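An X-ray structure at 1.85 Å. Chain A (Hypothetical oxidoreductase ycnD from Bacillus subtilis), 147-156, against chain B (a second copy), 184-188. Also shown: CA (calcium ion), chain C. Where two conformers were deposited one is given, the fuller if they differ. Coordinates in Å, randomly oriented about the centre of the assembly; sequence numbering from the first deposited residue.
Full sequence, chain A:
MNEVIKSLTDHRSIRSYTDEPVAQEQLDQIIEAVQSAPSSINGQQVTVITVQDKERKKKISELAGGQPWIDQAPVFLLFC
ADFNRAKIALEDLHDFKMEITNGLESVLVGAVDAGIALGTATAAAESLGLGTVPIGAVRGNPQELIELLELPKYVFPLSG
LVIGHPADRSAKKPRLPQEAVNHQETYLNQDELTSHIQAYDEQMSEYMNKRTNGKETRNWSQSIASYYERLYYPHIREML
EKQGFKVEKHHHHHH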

# COMPACT_ATOMS: atom_id res chain seq x y z
N GLU A 147 9.71 -4.88 20.40
CA GLU A 147 9.69 -5.10 21.84
C GLU A 147 8.93 -4.00 22.57
O GLU A 147 8.15 -4.27 23.48
N LEU A 148 9.17 -2.76 22.17
CA LEU A 148 8.52 -1.61 22.79
C LEU A 148 7.00 -1.65 22.69
O LEU A 148 6.29 -1.37 23.66
N LEU A 149 6.50 -2.01 21.52
CA LEU A 149 5.06 -2.04 21.29
C LEU A 149 4.43 -3.43 21.44
O LEU A 149 3.24 -3.61 21.16
N GLU A 150 5.23 -4.39 21.89
CA GLU A 150 4.76 -5.75 22.11
C GLU A 150 4.19 -6.42 20.86
O GLU A 150 3.19 -7.12 20.94
N LEU A 151 4.83 -6.20 19.72
CA LEU A 151 4.37 -6.82 18.48
C LEU A 151 4.71 -8.31 18.58
O LEU A 151 5.87 -8.67 18.79
N PRO A 152 3.70 -9.18 18.45
CA PRO A 152 3.93 -10.62 18.54
C PRO A 152 4.44 -11.23 17.24
O PRO A 152 4.61 -10.53 16.23
N LYS A 153 4.69 -12.53 17.26
CA LYS A 153 5.14 -13.23 16.07
C LYS A 153 4.07 -13.03 14.99
O LYS A 153 2.88 -12.93 15.30
N TYR A 154 4.52 -12.95 13.73
CA TYR A 154 3.66 -12.75 12.56
C TYR A 154 3.20 -11.31 12.35
O TYR A 154 2.30 -11.04 11.55
N VAL A 155 3.81 -10.39 13.08
CA VAL A 155 3.50 -8.97 12.96
C VAL A 155 4.83 -8.23 12.78
O VAL A 155 5.79 -8.49 13.51
N PHE A 156 4.90 -7.35 11.79
CA PHE A 156 6.12 -6.57 11.59
C PHE A 156 5.81 -5.15 11.13
O PHE A 156 4.88 -4.92 10.35
N GLN B 184 -4.38 0.60 21.07
CA GLN B 184 -3.89 1.80 21.74
C GLN B 184 -2.58 1.57 22.49
O GLN B 184 -2.51 0.74 23.40
N GLU B 185 -1.55 2.32 22.09
CA GLU B 185 -0.21 2.29 22.69
C GLU B 185 0.61 1.02 22.47
O GLU B 185 1.77 1.10 22.07
N THR B 186 0.03 -0.15 22.75
CA THR B 186 0.73 -1.41 22.55
C THR B 186 -0.21 -2.42 21.88
O THR B 186 -1.43 -2.24 21.88
N TYR B 187 0.37 -3.46 21.30
CA TYR B 187 -0.42 -4.49 20.62
C TYR B 187 -1.35 -5.18 21.62
O TYR B 187 -0.94 -5.52 22.73
N LEU B 188 -2.59 -5.41 21.20
CA LEU B 188 -3.62 -6.03 22.03
C LEU B 188 -3.30 -7.46 22.47
O LEU B 188 -2.87 -8.28 21.68

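The apolar centre of the contact is the ring of Tyr187(B), whose CA-to-CB bond points toward chain A and which has 118 Å² covered by the opposing stretch, the largest share of any residue here. With chi1 at -165° (t) and chi2 at 95°, its ring lies against Pro152(A). CD of Pro152(A) sits 3.5 Å from the centroid of the Tyr187(B) ring and only 11° off the ring normal, so the contact is a CH-pi interaction over the face. The proline itself points toward chain B, and its C-gamma endo ring presents CD to the tyrosine.

Two further apolar side chains approach the same ring obliquely. Val155(A), chi1 177° (t), points toward chain B and brings CG2 to 3.9 Å from CE1 of Tyr187(B). Leu151(A) starts out away from the other stretch, yet its m,t rotamer (chi1 -53°, chi2 -176°) returns the end of the side chain, placing CD2 4.1 Å from CD1 of Tyr187(B). A type II turn from Pro152(A) to Val155(A) carries the backbone round between two of these ring contacts; the intervening Lys153(A) and Tyr154(A) take no part.

The backbone holds the tyrosine in register. N of Tyr187(B) donates to O of Leu149(A) at 2.9 Å, and the N-H...O angle of 172° makes this hydrogen bond nearly linear. Leu149(A) is the first residue past the helix to leave helical phi/psi. Its CA-to-CB bond points sideways, and the side chain (chi1 -57°, m; chi2 -177°, t) places CD2 3.2 Å from O of Glu185(B). That approach is close but offers no donor, and the carbonyl, buried by the contact, has no polar partner in the model.

Toward the polar edge, Thr186(B) also points sideways, with chi1 at 59° (p). Its CG2 lies 3.8 Å from OE2 of Glu150(A), a van der Waals contact. Glu150(A) points toward chain B and extends through chi1 -65° (m) and chi2 175° (t), so that its OE1 binds the calcium ion at 2.2 Å.

Two waters connect this metal to chain B. Water 1, its O 2.5 Å from the calcium ion, hydrogen-bonds OG1 of Thr186(B) at 2.9 Å and donates to O of Tyr187(B) at 2.6 Å; water 2, its O 2.4 Å from the calcium ion, donates to that same Tyr187(B) O, also at 2.6 Å. One more ligand comes from elsewhere in the structure. The calcium thus links the Glu150(A) carboxylate to the chain B backbone through water, without direct coordination by the chain B stretch.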

# COMPACT_ATOMS: atom_id res chain seq x y z
CB GLU A 147 11.12 -5.19 22.38
CG GLU A 147 11.90 -6.35 21.79
CD GLU A 147 11.22 -7.68 22.05
OE1 GLU A 147 11.33 -8.59 21.20
OE2 GLU A 147 10.58 -7.82 23.11
CB LEU A 148 9.03 -0.31 22.16
CG LEU A 148 8.43 0.99 22.69
CD1 LEU A 148 8.83 1.19 24.15
CD2 LEU A 148 8.93 2.16 21.85
CB LEU A 149 4.76 -1.47 19.90
CG LEU A 149 5.29 -0.05 19.71
CD1 LEU A 149 4.90 0.49 18.34
CD2 LEU A 149 4.74 0.86 20.82
CB GLU A 150 3.71 -5.76 23.22
CG GLU A 150 4.27 -5.37 24.59
CD GLU A 150 3.20 -5.28 25.66
OE1 GLU A 150 2.37 -6.21 25.76
OE2 GLU A 150 3.18 -4.28 26.42
CB LEU A 151 5.05 -6.19 17.27
CG LEU A 151 4.97 -4.66 17.19
CD1 LEU A 151 5.60 -4.19 15.88
CD2 LEU A 151 3.51 -4.22 17.27
CB PRO A 152 2.56 -11.16 18.90
CG PRO A 152 1.67 -10.29 18.04
CD PRO A 152 2.27 -8.89 18.23
CB LYS A 153 5.31 -14.72 16.39
CG LYS A 153 5.83 -15.58 15.25
CD LYS A 153 6.06 -17.00 15.73
CE LYS A 153 6.56 -17.91 14.62
NZ LYS A 153 6.80 -19.29 15.15
CB TYR A 154 2.46 -13.69 12.60
CG TYR A 154 2.87 -15.14 12.63
CD1 TYR A 154 3.67 -15.68 11.63
CD2 TYR A 154 2.49 -15.97 13.69
CE1 TYR A 154 4.09 -17.01 11.68
CE2 TYR A 154 2.90 -17.30 13.75
CZ TYR A 154 3.70 -17.81 12.74
OH TYR A 154 4.09 -19.13 12.79
CB VAL A 155 2.81 -8.42 14.23
CG1 VAL A 155 2.56 -6.91 14.09
CG2 VAL A 155 1.49 -9.15 14.47
CB PHE A 156 7.09 -7.29 10.63
CG PHE A 156 6.60 -7.42 9.21
CD1 PHE A 156 6.77 -6.37 8.31
CD2 PHE A 156 6.04 -8.61 8.76
CE1 PHE A 156 6.38 -6.52 6.97
CE2 PHE A 156 5.64 -8.76 7.43
CZ PHE A 156 5.82 -7.71 6.53
CB GLN B 184 -4.94 2.33 22.72
CG GLN B 184 -6.30 2.58 22.10
CD GLN B 184 -6.24 3.51 20.90
OE1 GLN B 184 -5.61 4.57 20.96
NE2 GLN B 184 -6.89 3.12 19.81
CB GLU B 185 -0.30 2.59 24.19
CG GLU B 185 -0.95 3.94 24.54
CD GLU B 185 -0.34 5.13 23.81
OE1 GLU B 185 0.90 5.24 23.75
OE2 GLU B 185 -1.11 5.98 23.31
CB THR B 186 1.23 -2.03 23.88
OG1 THR B 186 0.12 -2.25 24.76
CG2 THR B 186 2.25 -1.12 24.54
CB TYR B 187 0.52 -5.50 19.96
CG TYR B 187 -0.15 -6.39 18.94
CD1 TYR B 187 -0.13 -6.07 17.58
CD2 TYR B 187 -0.82 -7.55 19.34
CE1 TYR B 187 -0.77 -6.88 16.64
CE2 TYR B 187 -1.46 -8.36 18.41
CZ TYR B 187 -1.43 -8.03 17.07
OH TYR B 187 -2.04 -8.85 16.16
CB LEU B 188 -4.95 -6.02 21.27
CG LEU B 188 -6.19 -6.46 22.06
CD1 LEU B 188 -6.41 -5.50 23.22
CD2 LEU B 188 -7.40 -6.47 21.13
CA CA C . 0.36 -7.09 26.20
O HOH W 1 -0.74 -4.99 25.28
O HOH W 2 0.24 -7.62 23.83